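Local coordinates for protein SmhB (Serratia marcescens, PDB 6ZZ5) that serves as one component of the tripartite alpha-pore-forming toxin Smh, caught here in its soluble form, at residues T194-V199 with G214-M219; S238-L243 with Q347-F352; T24-V29 with R265-Q270. All coordinates share one frame; numbering follows the deposited sequence.

Overall arrangement
All three contacts are largely buried. Contact 1 is the middle of the small sheet, joining strands 191-196 and 216-221, with backbone hydrogen bonds doing most of the work. Contact 3 lies nearest the centre of the chain and pairs helices 4-30 and 252-300 through a tyrosine ring, a leucine and neighbouring side chains, with no hydrogen bond across it. Contact 2, farther out, is more polar: a glutamate of helix 230-245 meets the start of helix 349-359. Contact 1 touches both others: A198 O reaches I349 N and G214 O reaches R240 NH1, while G214 N reaches S28 OG. Contacts 2 and 3 do not touch, their centres being about 17 Å apart.

Contact 1 (T194-V199 with G214-M219); sequences TAIGAV and GGIAMM
A195 and A217 are the hydrogen-bonded pair of an antiparallel pairing between strands 194-196 and 216-219, whose axes approach to 4.8 Å at 169°. The two alanines exchange both backbone bonds, A195 N giving to A217 O at 3.0 Å and A217 N to A195 O at 2.9 Å. Past the end of strand 194-196, G197 N continues the pattern to G215 O at 2.8 Å. G215 has no side chain here, and its CA comes within 3.2 Å of G197 O in a CA-H...O contact.

The flanking non-hydrogen-bonded pairs, T194 with M218 and I196 with I216, put their side chains on one face. T194 and M218 lie side by side and point the same way; a bend at chi3 (70°) brings M218 CE to 3.9 Å from T194 CG2. T194 OG1 is turned to V339 O, its hydrogen-bond acceptor. Beside them I196 and I216 meet obliquely, the CG1 arm of I196 lying 4.1 Å from the I216 CG2 methyl, while the longer arm of I216 leads away from I196. This face packs against helix 4-30, with T24 against T194 and M218. The alanine methyls sit on the other face, where I349 and F352 of helix 349-359 cover A195, and V353 together with L233 of helix 230-245 covers A217. Farther along, V199 CG1 packs on G215 CA at 3.6 Å.

The arrangement is consistent with the soluble form of the beta-tongue of ClyA-related toxins, a hydrophobic element thought to enter the membrane when the pore forms. Strand pairing satisfies the inward-facing backbone groups of A195 and A217, and largely apolar faces pack against helix 4-30 on one side and helices 349-359 and 230-245 on the other.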
ATOM      1  N   THR A 194      -7.103   1.161 -11.858  1.00 18.96           N
ATOM      2  CA  THR A 194      -7.594   1.865 -10.649  1.00 19.19           C
ATOM      3  C   THR A 194      -8.626   2.892 -11.065  1.00 18.37           C
ATOM      4  O   THR A 194      -8.651   3.356 -12.234  1.00 22.07           O
ATOM      5  CB  THR A 194      -6.470   2.503  -9.806  1.00 18.29           C
ATOM      6  OG1 THR A 194      -5.853   3.578 -10.511  1.00 20.64           O
ATOM      7  CG2 THR A 194      -5.393   1.519  -9.466  1.00 20.88           C
ATOM      8  N   ALA A 195      -9.513   3.170 -10.111  1.00 16.05           N
ATOM      9  CA  ALA A 195     -10.580   4.142 -10.276  1.00 16.20           C
ATOM     10  C   ALA A 195     -10.952   4.663  -8.909  1.00 15.65           C
ATOM     11  O   ALA A 195     -10.792   3.917  -7.900  1.00 19.07           O
ATOM     12  CB  ALA A 195     -11.753   3.515 -10.978  1.00 16.95           C
ATOM     13  N   ILE A 196     -11.257   5.945  -8.887  1.00 17.52           N
ATOM     14  CA  ILE A 196     -11.670   6.658  -7.650  1.00 17.21           C
ATOM     15  C   ILE A 196     -13.082   7.191  -7.825  1.00 18.98           C
ATOM     16  O   ILE A 196     -13.376   7.775  -8.867  1.00 20.70           O
ATOM     17  CB  ILE A 196     -10.622   7.758  -7.392  1.00 19.72           C
ATOM     18  CG1 ILE A 196      -9.304   7.108  -6.946  1.00 19.28           C
ATOM     19  CG2 ILE A 196     -11.142   8.747  -6.352  1.00 19.03           C
ATOM     20  CD1 ILE A 196      -8.092   7.972  -7.178  1.00 23.84           C
ATOM     21  N   GLY A 197     -13.949   7.022  -6.827  1.00 19.22           N
ATOM     22  CA  GLY A 197     -15.313   7.548  -6.938  1.00 19.38           C
ATOM     23  C   GLY A 197     -15.984   7.615  -5.576  1.00 16.39           C
ATOM     24  O   GLY A 197     -15.410   7.154  -4.591  1.00 16.53           O
ATOM     25  N   ALA A 198     -17.218   8.084  -5.549  1.00 16.85           N
ATOM     26  CA  ALA A 198     -17.963   8.285  -4.284  1.00 17.70           C
ATOM     27  C   ALA A 198     -18.184   6.960  -3.551  1.00 17.95           C
ATOM     28  O   ALA A 198     -18.466   5.936  -4.176  1.00 20.49           O
ATOM     29  CB  ALA A 198     -19.247   9.020  -4.547  1.00 21.81           C
ATOM     30  N   VAL A 199     -18.126   7.015  -2.228  1.00 17.89           N
ATOM     31  CA  VAL A 199     -18.284   5.843  -1.328  1.00 17.69           C
ATOM     32  C   VAL A 199     -19.763   5.543  -1.075  1.00 18.85           C
ATOM     33  O   VAL A 199     -20.030   4.495  -0.510  1.00 18.86           O
ATOM     34  CB  VAL A 199     -17.567   6.088   0.011  1.00 18.71           C
ATOM     35  CG1 VAL A 199     -16.071   6.269  -0.227  1.00 23.91           C
ATOM     36  CG2 VAL A 199     -18.172   7.237   0.821  1.00 18.51           C
ATOM     37  N   GLY A 214     -11.216   7.310   0.254  1.00 15.24           N
ATOM     38  CA  GLY A 214     -11.287   5.843   0.400  1.00 17.13           C
ATOM     39  C   GLY A 214     -12.269   5.203  -0.570  1.00 16.26           C
ATOM     40  O   GLY A 214     -12.520   4.007  -0.443  1.00 18.82           O
ATOM     41  N   GLY A 215     -12.717   5.930  -1.590  1.00 15.03           N
ATOM     42  CA  GLY A 215     -13.606   5.361  -2.623  1.00 19.55           C
ATOM     43  C   GLY A 215     -12.794   4.872  -3.787  1.00 16.47           C
ATOM     44  O   GLY A 215     -12.657   5.633  -4.749  1.00 15.82           O
ATOM     45  N   ILE A 216     -12.200   3.692  -3.647  1.00 15.19           N
ATOM     46  CA  ILE A 216     -11.224   3.146  -4.624  1.00 16.71           C
ATOM     47  C   ILE A 216     -11.661   1.787  -5.131  1.00 16.88           C
ATOM     48  O   ILE A 216     -12.223   0.977  -4.373  1.00 17.71           O
ATOM     49  CB  ILE A 216      -9.796   3.087  -4.051  1.00 16.21           C
ATOM     50  CG1 ILE A 216      -9.662   2.169  -2.838  1.00 19.14           C
ATOM     51  CG2 ILE A 216      -9.335   4.498  -3.743  1.00 18.11           C
ATOM     52  CD1 ILE A 216      -8.252   1.857  -2.485  1.00 18.23           C
ATOM     53  N   ALA A 217     -11.320   1.554  -6.377  1.00 16.33           N
ATOM     54  CA  ALA A 217     -11.372   0.223  -7.009  1.00 20.46           C
ATOM     55  C   ALA A 217      -9.984  -0.071  -7.582  1.00 19.75           C
ATOM     56  O   ALA A 217      -9.328   0.840  -8.179  1.00 17.42           O
ATOM     57  CB  ALA A 217     -12.428   0.179  -8.065  1.00 21.61           C
ATOM     58  N   MET A 218      -9.549  -1.297  -7.349  1.00 18.41           N
ATOM     59  CA  MET A 218      -8.357  -1.833  -8.016  1.00 20.21           C
ATOM     60  C   MET A 218      -8.747  -3.183  -8.630  1.00 21.62           C
ATOM     61  O   MET A 218      -9.344  -4.067  -7.969  1.00 22.25           O
ATOM     62  CB  MET A 218      -7.201  -1.954  -7.026  1.00 15.35           C
ATOM     63  CG  MET A 218      -6.929  -0.653  -6.224  1.00 14.81           C
ATOM     64  SD  MET A 218      -5.430  -0.721  -5.261  1.00 19.81           S
ATOM     65  CE  MET A 218      -4.146  -0.699  -6.496  1.00 15.96           C
ATOM     66  N   MET A 219      -8.362  -3.334  -9.867  1.00 17.96           N
ATOM     67  CA  MET A 219      -8.676  -4.513 -10.669  1.00 19.84           C
ATOM     68  C   MET A 219      -7.426  -4.879 -11.436  1.00 19.48           C
ATOM     69  O   MET A 219      -6.465  -4.135 -11.369  1.00 23.59           O
ATOM     70  CB  MET A 219      -9.858  -4.167 -11.583  1.00 25.73           C
ATOM     71  CG  MET A 219     -11.119  -4.009 -10.779  1.00 31.11           C
ATOM     72  SD  MET A 219     -12.288  -2.969 -11.581  1.00 36.63           S
ATOM     73  CE  MET A 219     -11.421  -1.393 -11.496  1.00 31.29           C
TER

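Contact 2 (S238-L243 with Q347-F352); sequences SAREKL and QSIADF
E241 and S348 form the direct polar link between helix 230-245 and the start of helix 349-359. S348 OG donates to E241 OE1 at 2.7 Å, meeting the syn lone pair of that oxygen, on the side of the other carboxylate oxygen. S348 is the N-cap residue of helix 349-359, and the same hydroxyl accepts from D351 N at 3.0 Å, with an N-H...O angle of 160°, so its proton and its acceptor side are both engaged. E241 CG is anti to the backbone N (chi1 177°) and the chain is extended beyond it, carrying the carboxylate across to the cap.

Water supplies a second link. One water molecule donates to E241 OE1 at 2.7 Å and accepts from A350 N at 3.1 Å, joining the glutamate to an amide of the helix's first turn. E241 OE1 is therefore gripped by two donors, while E241 OE2 is salt-bridged to R245.

Van der Waals contacts fill in around this network. The methyl of A350 is directed at helix 230-245, with its CB 3.5 Å from E241 OE1 and 3.9 Å from S238 N. On another flank, I349 CG2 lies 3.6 Å from R240 NH2, at the edge of the guanidinium and near its plane. R240 NH1 is hydrogen-bonded to G214 O, and I349 N to A198 O, so both helices are also tied to the loop ends of the sheet.

The carboxylate faces the amino end of a helix, and E241 thus holds the hydroxyl that caps it. That nearby helix end, the salt bridge to R245 and the donors S348 OG and water would probably favour the anionic form of E241.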
ATOM      1  N   SER A 238     -20.602  -2.409  -3.209  1.00 19.11           N
ATOM      2  CA  SER A 238     -22.082  -2.283  -3.154  1.00 20.47           C
ATOM      3  C   SER A 238     -22.553  -2.383  -1.692  1.00 21.96           C
ATOM      4  O   SER A 238     -23.504  -1.691  -1.319  1.00 21.77           O
ATOM      5  CB  SER A 238     -22.762  -3.306  -3.990  1.00 24.65           C
ATOM      6  OG  SER A 238     -22.536  -3.001  -5.347  1.00 34.00           O
ATOM      7  N   ALA A 239     -21.926  -3.269  -0.900  1.00 21.40           N
ATOM      8  CA  ALA A 239     -22.273  -3.422   0.533  1.00 21.95           C
ATOM      9  C   ALA A 239     -22.086  -2.057   1.214  1.00 19.16           C
ATOM     10  O   ALA A 239     -22.983  -1.636   1.975  1.00 19.80           O
ATOM     11  CB  ALA A 239     -21.457  -4.542   1.151  1.00 21.93           C
ATOM     12  N   ARG A 240     -20.953  -1.384   0.991  1.00 21.27           N
ATOM     13  CA  ARG A 240     -20.707  -0.074   1.653  1.00 22.47           C
ATOM     14  C   ARG A 240     -21.810   0.913   1.242  1.00 23.69           C
ATOM     15  O   ARG A 240     -22.356   1.660   2.092  1.00 18.36           O
ATOM     16  CB  ARG A 240     -19.319   0.473   1.293  1.00 21.88           C
ATOM     17  CG  ARG A 240     -19.083   1.871   1.860  1.00 19.32           C
ATOM     18  CD  ARG A 240     -17.639   2.362   1.746  1.00 17.03           C
ATOM     19  NE  ARG A 240     -17.270   2.387   0.329  1.00 16.95           N
ATOM     20  CZ  ARG A 240     -16.053   2.470  -0.166  1.00 16.54           C
ATOM     21  NH1 ARG A 240     -15.024   2.564   0.630  1.00 19.22           N
ATOM     22  NH2 ARG A 240     -15.862   2.443  -1.466  1.00 16.84           N
ATOM     23  N   GLU A 241     -22.074   0.980  -0.041  1.00 22.41           N
ATOM     24  CA  GLU A 241     -23.109   1.890  -0.571  1.00 26.24           C
ATOM     25  C   GLU A 241     -24.466   1.574   0.071  1.00 24.32           C
ATOM     26  O   GLU A 241     -25.173   2.540   0.518  1.00 23.04           O
ATOM     27  CB  GLU A 241     -23.072   1.818  -2.090  1.00 29.66           C
ATOM     28  CG  GLU A 241     -24.123   2.652  -2.727  1.00 32.50           C
ATOM     29  CD  GLU A 241     -23.776   3.148  -4.126  1.00 32.05           C
ATOM     30  OE1 GLU A 241     -22.595   3.500  -4.406  1.00 24.68           O
ATOM     31  OE2 GLU A 241     -24.688   3.200  -4.898  1.00 35.65           O
ATOM     32  N   LYS A 242     -24.756   0.297   0.277  1.00 23.33           N
ATOM     33  CA  LYS A 242     -26.045  -0.136   0.902  1.00 24.91           C
ATOM     34  C   LYS A 242     -26.084   0.252   2.393  1.00 21.78           C
ATOM     35  O   LYS A 242     -27.145   0.667   2.884  1.00 22.66           O
ATOM     36  CB  LYS A 242     -26.296  -1.631   0.647  1.00 30.47           C
ATOM     37  CG  LYS A 242     -27.664  -2.145   1.078  1.00 47.26           C
ATOM     38  CD  LYS A 242     -28.857  -1.411   0.415  1.00 51.52           C
ATOM     39  CE  LYS A 242     -30.210  -2.062   0.648  1.00 59.00           C
ATOM     40  NZ  LYS A 242     -30.429  -2.316   2.096  1.00 56.76           N
ATOM     41  N   LEU A 243     -24.973   0.124   3.127  1.00 20.15           N
ATOM     42  CA  LEU A 243     -24.958   0.525   4.564  1.00 19.04           C
ATOM     43  C   LEU A 243     -25.177   2.031   4.725  1.00 17.89           C
ATOM     44  O   LEU A 243     -25.801   2.455   5.729  1.00 18.71           O
ATOM     45  CB  LEU A 243     -23.623   0.044   5.155  1.00 19.75           C
ATOM     46  CG  LEU A 243     -23.505  -1.475   5.202  1.00 18.26           C
ATOM     47  CD1 LEU A 243     -22.056  -1.873   5.365  1.00 21.48           C
ATOM     48  CD2 LEU A 243     -24.412  -2.008   6.321  1.00 21.12           C
ATOM     49  N   GLN A 347     -21.532   8.645 -11.341  1.00 24.04           N
ATOM     50  CA  GLN A 347     -21.392   7.223 -10.941  1.00 21.80           C
ATOM     51  C   GLN A 347     -20.568   7.206  -9.655  1.00 22.36           C
ATOM     52  O   GLN A 347     -19.394   7.712  -9.661  1.00 22.45           O
ATOM     53  CB  GLN A 347     -20.710   6.392 -12.038  1.00 22.18           C
ATOM     54  CG  GLN A 347     -21.556   6.160 -13.285  1.00 24.65           C
ATOM     55  CD  GLN A 347     -20.799   5.409 -14.357  1.00 26.88           C
ATOM     56  OE1 GLN A 347     -19.775   4.793 -14.130  1.00 28.36           O
ATOM     57  NE2 GLN A 347     -21.281   5.518 -15.573  1.00 32.08           N
ATOM     58  N   SER A 348     -21.081   6.509  -8.652  1.00 20.23           N
ATOM     59  CA  SER A 348     -20.314   6.158  -7.430  1.00 23.28           C
ATOM     60  C   SER A 348     -19.238   5.138  -7.805  1.00 22.80           C
ATOM     61  O   SER A 348     -19.325   4.515  -8.879  1.00 20.23           O
ATOM     62  CB  SER A 348     -21.257   5.597  -6.374  1.00 22.82           C
ATOM     63  OG  SER A 348     -21.773   4.350  -6.800  1.00 20.40           O
ATOM     64  N   ILE A 349     -18.266   4.902  -6.936  1.00 19.01           N
ATOM     65  CA  ILE A 349     -17.283   3.825  -7.234  1.00 19.91           C
ATOM     66  C   ILE A 349     -17.999   2.481  -7.344  1.00 19.56           C
ATOM     67  O   ILE A 349     -17.636   1.714  -8.241  1.00 20.21           O
ATOM     68  CB  ILE A 349     -16.080   3.819  -6.271  1.00 16.16           C
ATOM     69  CG1 ILE A 349     -14.970   2.961  -6.872  1.00 15.86           C
ATOM     70  CG2 ILE A 349     -16.478   3.389  -4.865  1.00 18.42           C
ATOM     71  CD1 ILE A 349     -14.428   3.498  -8.223  1.00 17.97           C
ATOM     72  N   ALA A 350     -19.007   2.187  -6.517  1.00 18.77           N
ATOM     73  CA  ALA A 350     -19.748   0.904  -6.640  1.00 19.92           C
ATOM     74  C   ALA A 350     -20.513   0.801  -7.974  1.00 20.16           C
ATOM     75  O   ALA A 350     -20.497  -0.287  -8.583  1.00 23.14           O
ATOM     76  CB  ALA A 350     -20.708   0.704  -5.482  1.00 21.65           C
ATOM     77  N   ASP A 351     -21.130   1.874  -8.449  0.50 23.29           N
ATOM     78  CA  ASP A 351     -21.851   1.895  -9.752  0.50 24.07           C
ATOM     79  C   ASP A 351     -20.842   1.648 -10.882  0.50 24.64           C
ATOM     80  O   ASP A 351     -21.122   0.842 -11.760  0.50 26.40           O
ATOM     81  CB  ASP A 351     -22.577   3.227  -9.924  0.50 29.97           C
ATOM     82  CG  ASP A 351     -23.501   3.292 -11.118  0.50 30.47           C
ATOM     83  OD1 ASP A 351     -23.965   2.237 -11.569  0.50 29.87           O
ATOM     84  OD2 ASP A 351     -23.736   4.404 -11.569  0.50 32.87           O
ATOM     85  N   PHE A 352     -19.680   2.303 -10.839  1.00 23.86           N
ATOM     86  CA  PHE A 352     -18.639   2.160 -11.886  1.00 21.94           C
ATOM     87  C   PHE A 352     -18.152   0.704 -11.946  1.00 23.58           C
ATOM     88  O   PHE A 352     -18.018   0.135 -13.023  1.00 23.42           O
ATOM     89  CB  PHE A 352     -17.439   3.037 -11.545  1.00 21.98           C
ATOM     90  CG  PHE A 352     -16.355   2.994 -12.580  1.00 23.90           C
ATOM     91  CD1 PHE A 352     -16.483   3.721 -13.764  1.00 25.75           C
ATOM     92  CD2 PHE A 352     -15.182   2.277 -12.328  1.00 23.56           C
ATOM     93  CE1 PHE A 352     -15.464   3.676 -14.711  1.00 27.00           C
ATOM     94  CE2 PHE A 352     -14.158   2.267 -13.258  1.00 24.00           C
ATOM     95  CZ  PHE A 352     -14.318   2.948 -14.460  1.00 24.81           C
TER
HETATM   96  O   HOH W   1     -19.893   3.593  -3.954  1.00 19.46           O

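Contact 3 (T24-V29 with R265-Q270); sequences TYCNSV and RGLQTQ
Y25 lays its ring against G266, L267 and Q270 of helix 252-300. The two helical segments run antiparallel, their axes crossing at -157° and 10.3 Å apart at closest approach. Y25 CB points toward helix 252-300 and chi1 (-154°) sets CG anti to the backbone N; the ring meets the backbone of the other helix, Y25 CE1 being 3.4 Å from L267 N. Q270 crosses the tyrosine at about a right angle and sets its CG over one face, 4.0 Å from the centroid of the Y25 ring, in a CH-pi contact; the Q270 amide plane is nearly parallel to the ring, 7° apart. G266 O stands above the same face, offset toward the rim. At the far end Y25 OH lies 3.2 Å from G266 CA, an approach helped by the missing side chain there, and its hydrogen bond goes to G263 O, one turn earlier on this helix.

L267 meets the ring obliquely, its CB 3.9 Å from Y25 CE1, then forks toward helix 4-30. L267 CD1 touches C26 SG at 3.8 Å, whereas L267 CD2 reaches V29 CG2 at 4.1 Å, the valine and leucine side chains crossing at about a right angle. Within helix 4-30, S28 OG donates to Y25 O at 2.6 Å and is also bonded to G214 N beside the sheet.

Side chains interleaved in this way between antiparallel helices are characteristic of an alpha-helical bundle, here the elongated one built from long helices in ClyA-related toxins such as the Hbl components.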
ATOM      1  N   THR A  24      -3.044   4.210  -4.367  1.00 16.91           N
ATOM      2  CA  THR A  24      -4.417   4.487  -4.872  1.00 16.49           C
ATOM      3  C   THR A  24      -5.244   5.175  -3.784  1.00 18.10           C
ATOM      4  O   THR A  24      -5.967   6.125  -4.094  1.00 18.59           O
ATOM      5  CB  THR A  24      -5.106   3.203  -5.326  1.00 19.17           C
ATOM      6  OG1 THR A  24      -4.249   2.618  -6.309  1.00 22.62           O
ATOM      7  CG2 THR A  24      -6.459   3.459  -5.940  1.00 21.31           C
ATOM      8  N   TYR A  25      -5.176   4.670  -2.555  1.00 15.54           N
ATOM      9  CA  TYR A  25      -5.883   5.290  -1.424  1.00 15.16           C
ATOM     10  C   TYR A  25      -5.507   6.758  -1.311  1.00 14.37           C
ATOM     11  O   TYR A  25      -6.413   7.615  -1.135  1.00 16.06           O
ATOM     12  CB  TYR A  25      -5.662   4.508  -0.127  1.00 14.18           C
ATOM     13  CG  TYR A  25      -6.788   4.687   0.861  1.00 14.42           C
ATOM     14  CD1 TYR A  25      -6.944   5.876   1.545  1.00 15.39           C
ATOM     15  CD2 TYR A  25      -7.677   3.657   1.123  1.00 20.14           C
ATOM     16  CE1 TYR A  25      -8.013   6.078   2.407  1.00 18.23           C
ATOM     17  CE2 TYR A  25      -8.752   3.830   1.988  1.00 19.16           C
ATOM     18  CZ  TYR A  25      -8.902   5.036   2.640  1.00 19.20           C
ATOM     19  OH  TYR A  25      -9.960   5.137   3.476  1.00 24.19           O
ATOM     20  N   CYS A  26      -4.204   7.050  -1.340  1.00 15.41           N
ATOM     21  CA  CYS A  26      -3.665   8.436  -1.246  1.00 15.13           C
ATOM     22  C   CYS A  26      -4.231   9.292  -2.391  1.00 18.04           C
ATOM     23  O   CYS A  26      -4.543  10.476  -2.157  1.00 15.49           O
ATOM     24  CB  CYS A  26      -2.130   8.458  -1.256  1.00 15.90           C
ATOM     25  SG  CYS A  26      -1.451   7.862   0.306  1.00 16.16           S
ATOM     26  N   ASN A  27      -4.285   8.759  -3.606  1.00 15.81           N
ATOM     27  CA  ASN A  27      -4.851   9.505  -4.769  1.00 19.09           C
ATOM     28  C   ASN A  27      -6.321   9.864  -4.478  1.00 16.25           C
ATOM     29  O   ASN A  27      -6.787  10.995  -4.863  1.00 17.55           O
ATOM     30  CB  ASN A  27      -4.710   8.704  -6.077  1.00 19.63           C
ATOM     31  CG  ASN A  27      -3.288   8.599  -6.551  1.00 19.78           C
ATOM     32  OD1 ASN A  27      -2.522   9.494  -6.299  1.00 22.50           O
ATOM     33  ND2 ASN A  27      -2.986   7.563  -7.309  1.00 24.87           N
ATOM     34  N   SER A  28      -7.037   8.986  -3.800  1.00 15.06           N
ATOM     35  CA  SER A  28      -8.475   9.207  -3.496  1.00 16.11           C
ATOM     36  C   SER A  28      -8.610  10.349  -2.491  1.00 18.61           C
ATOM     37  O   SER A  28      -9.550  11.182  -2.633  1.00 16.57           O
ATOM     38  CB  SER A  28      -9.204   7.983  -3.022  1.00 16.51           C
ATOM     39  OG  SER A  28      -8.961   7.665  -1.641  1.00 15.52           O
ATOM     40  N   VAL A  29      -7.647  10.454  -1.579  1.00 14.40           N
ATOM     41  CA  VAL A  29      -7.641  11.532  -0.563  1.00 15.89           C
ATOM     42  C   VAL A  29      -7.392  12.830  -1.281  1.00 16.18           C
ATOM     43  O   VAL A  29      -8.033  13.801  -0.963  1.00 16.07           O
ATOM     44  CB  VAL A  29      -6.600  11.264   0.549  1.00 15.96           C
ATOM     45  CG1 VAL A  29      -6.439  12.443   1.512  1.00 17.21           C
ATOM     46  CG2 VAL A  29      -6.924   9.997   1.291  1.00 15.70           C
ATOM     47  N   ARG A 265      -9.498   7.775   8.747  1.00 16.88           N
ATOM     48  CA  ARG A 265      -9.136   6.544   9.513  1.00 20.67           C
ATOM     49  C   ARG A 265      -8.634   5.481   8.545  1.00 20.58           C
ATOM     50  O   ARG A 265      -7.674   4.829   8.892  1.00 18.37           O
ATOM     51  CB  ARG A 265     -10.296   6.099  10.415  1.00 25.58           C
ATOM     52  CG  ARG A 265     -10.330   7.025  11.646  1.00 37.35           C
ATOM     53  CD  ARG A 265     -11.340   6.699  12.768  1.00 37.84           C
ATOM     54  NE  ARG A 265     -12.667   6.893  12.201  1.00 64.57           N
ATOM     55  CZ  ARG A 265     -13.467   5.938  11.738  1.00 47.38           C
ATOM     56  NH1 ARG A 265     -13.062   4.680  11.788  1.00 36.66           N
ATOM     57  NH2 ARG A 265     -14.657   6.270  11.238  1.00 42.66           N
ATOM     58  N   GLY A 266      -9.277   5.333   7.387  1.00 19.13           N
ATOM     59  CA  GLY A 266      -8.904   4.332   6.356  1.00 19.87           C
ATOM     60  C   GLY A 266      -7.508   4.614   5.815  1.00 17.86           C
ATOM     61  O   GLY A 266      -6.728   3.634   5.552  1.00 17.01           O
ATOM     62  N   LEU A 267      -7.135   5.902   5.703  1.00 16.44           N
ATOM     63  CA  LEU A 267      -5.772   6.281   5.256  1.00 15.66           C
ATOM     64  C   LEU A 267      -4.774   5.834   6.341  1.00 17.53           C
ATOM     65  O   LEU A 267      -3.734   5.220   5.986  1.00 17.17           O
ATOM     66  CB  LEU A 267      -5.684   7.781   4.994  1.00 16.20           C
ATOM     67  CG  LEU A 267      -4.314   8.291   4.595  1.00 19.63           C
ATOM     68  CD1 LEU A 267      -3.786   7.595   3.347  1.00 23.77           C
ATOM     69  CD2 LEU A 267      -4.353   9.797   4.433  1.00 21.45           C
ATOM     70  N   GLN A 268      -5.114   6.005   7.607  1.00 16.57           N
ATOM     71  CA  GLN A 268      -4.285   5.492   8.718  1.00 16.54           C
ATOM     72  C   GLN A 268      -4.173   3.958   8.657  1.00 17.73           C
ATOM     73  O   GLN A 268      -3.043   3.431   8.775  1.00 16.32           O
ATOM     74  CB  GLN A 268      -4.767   5.967  10.082  1.00 19.67           C
ATOM     75  CG  GLN A 268      -3.761   5.559  11.165  1.00 17.72           C
ATOM     76  CD  GLN A 268      -4.100   4.213  11.758  1.00 17.58           C
ATOM     77  OE1 GLN A 268      -5.260   3.981  12.052  1.00 17.85           O
ATOM     78  NE2 GLN A 268      -3.091   3.387  11.987  1.00 17.45           N
ATOM     79  N   THR A 269      -5.263   3.267   8.384  1.00 16.48           N
ATOM     80  CA  THR A 269      -5.288   1.785   8.245  1.00 18.13           C
ATOM     81  C   THR A 269      -4.285   1.357   7.163  1.00 19.81           C
ATOM     82  O   THR A 269      -3.463   0.434   7.411  1.00 17.05           O
ATOM     83  CB  THR A 269      -6.689   1.221   7.971  1.00 16.58           C
ATOM     84  OG1 THR A 269      -7.434   1.619   9.120  1.00 19.85           O
ATOM     85  CG2 THR A 269      -6.701  -0.278   7.826  1.00 21.39           C
ATOM     86  N   GLN A 270      -4.306   2.035   6.018  1.00 16.63           N
ATOM     87  CA  GLN A 270      -3.378   1.734   4.919  1.00 15.72           C
ATOM     88  C   GLN A 270      -1.938   1.981   5.385  1.00 14.98           C
ATOM     89  O   GLN A 270      -1.031   1.178   5.055  1.00 17.47           O
ATOM     90  CB  GLN A 270      -3.726   2.582   3.708  1.00 20.56           C
ATOM     91  CG  GLN A 270      -5.116   2.318   3.178  1.00 24.97           C
ATOM     92  CD  GLN A 270      -5.089   0.941   2.580  1.00 34.13           C
ATOM     93  OE1 GLN A 270      -4.228   0.608   1.769  1.00 62.64           O
ATOM     94  NE2 GLN A 270      -5.900   0.087   3.115  1.00 24.09           N
TER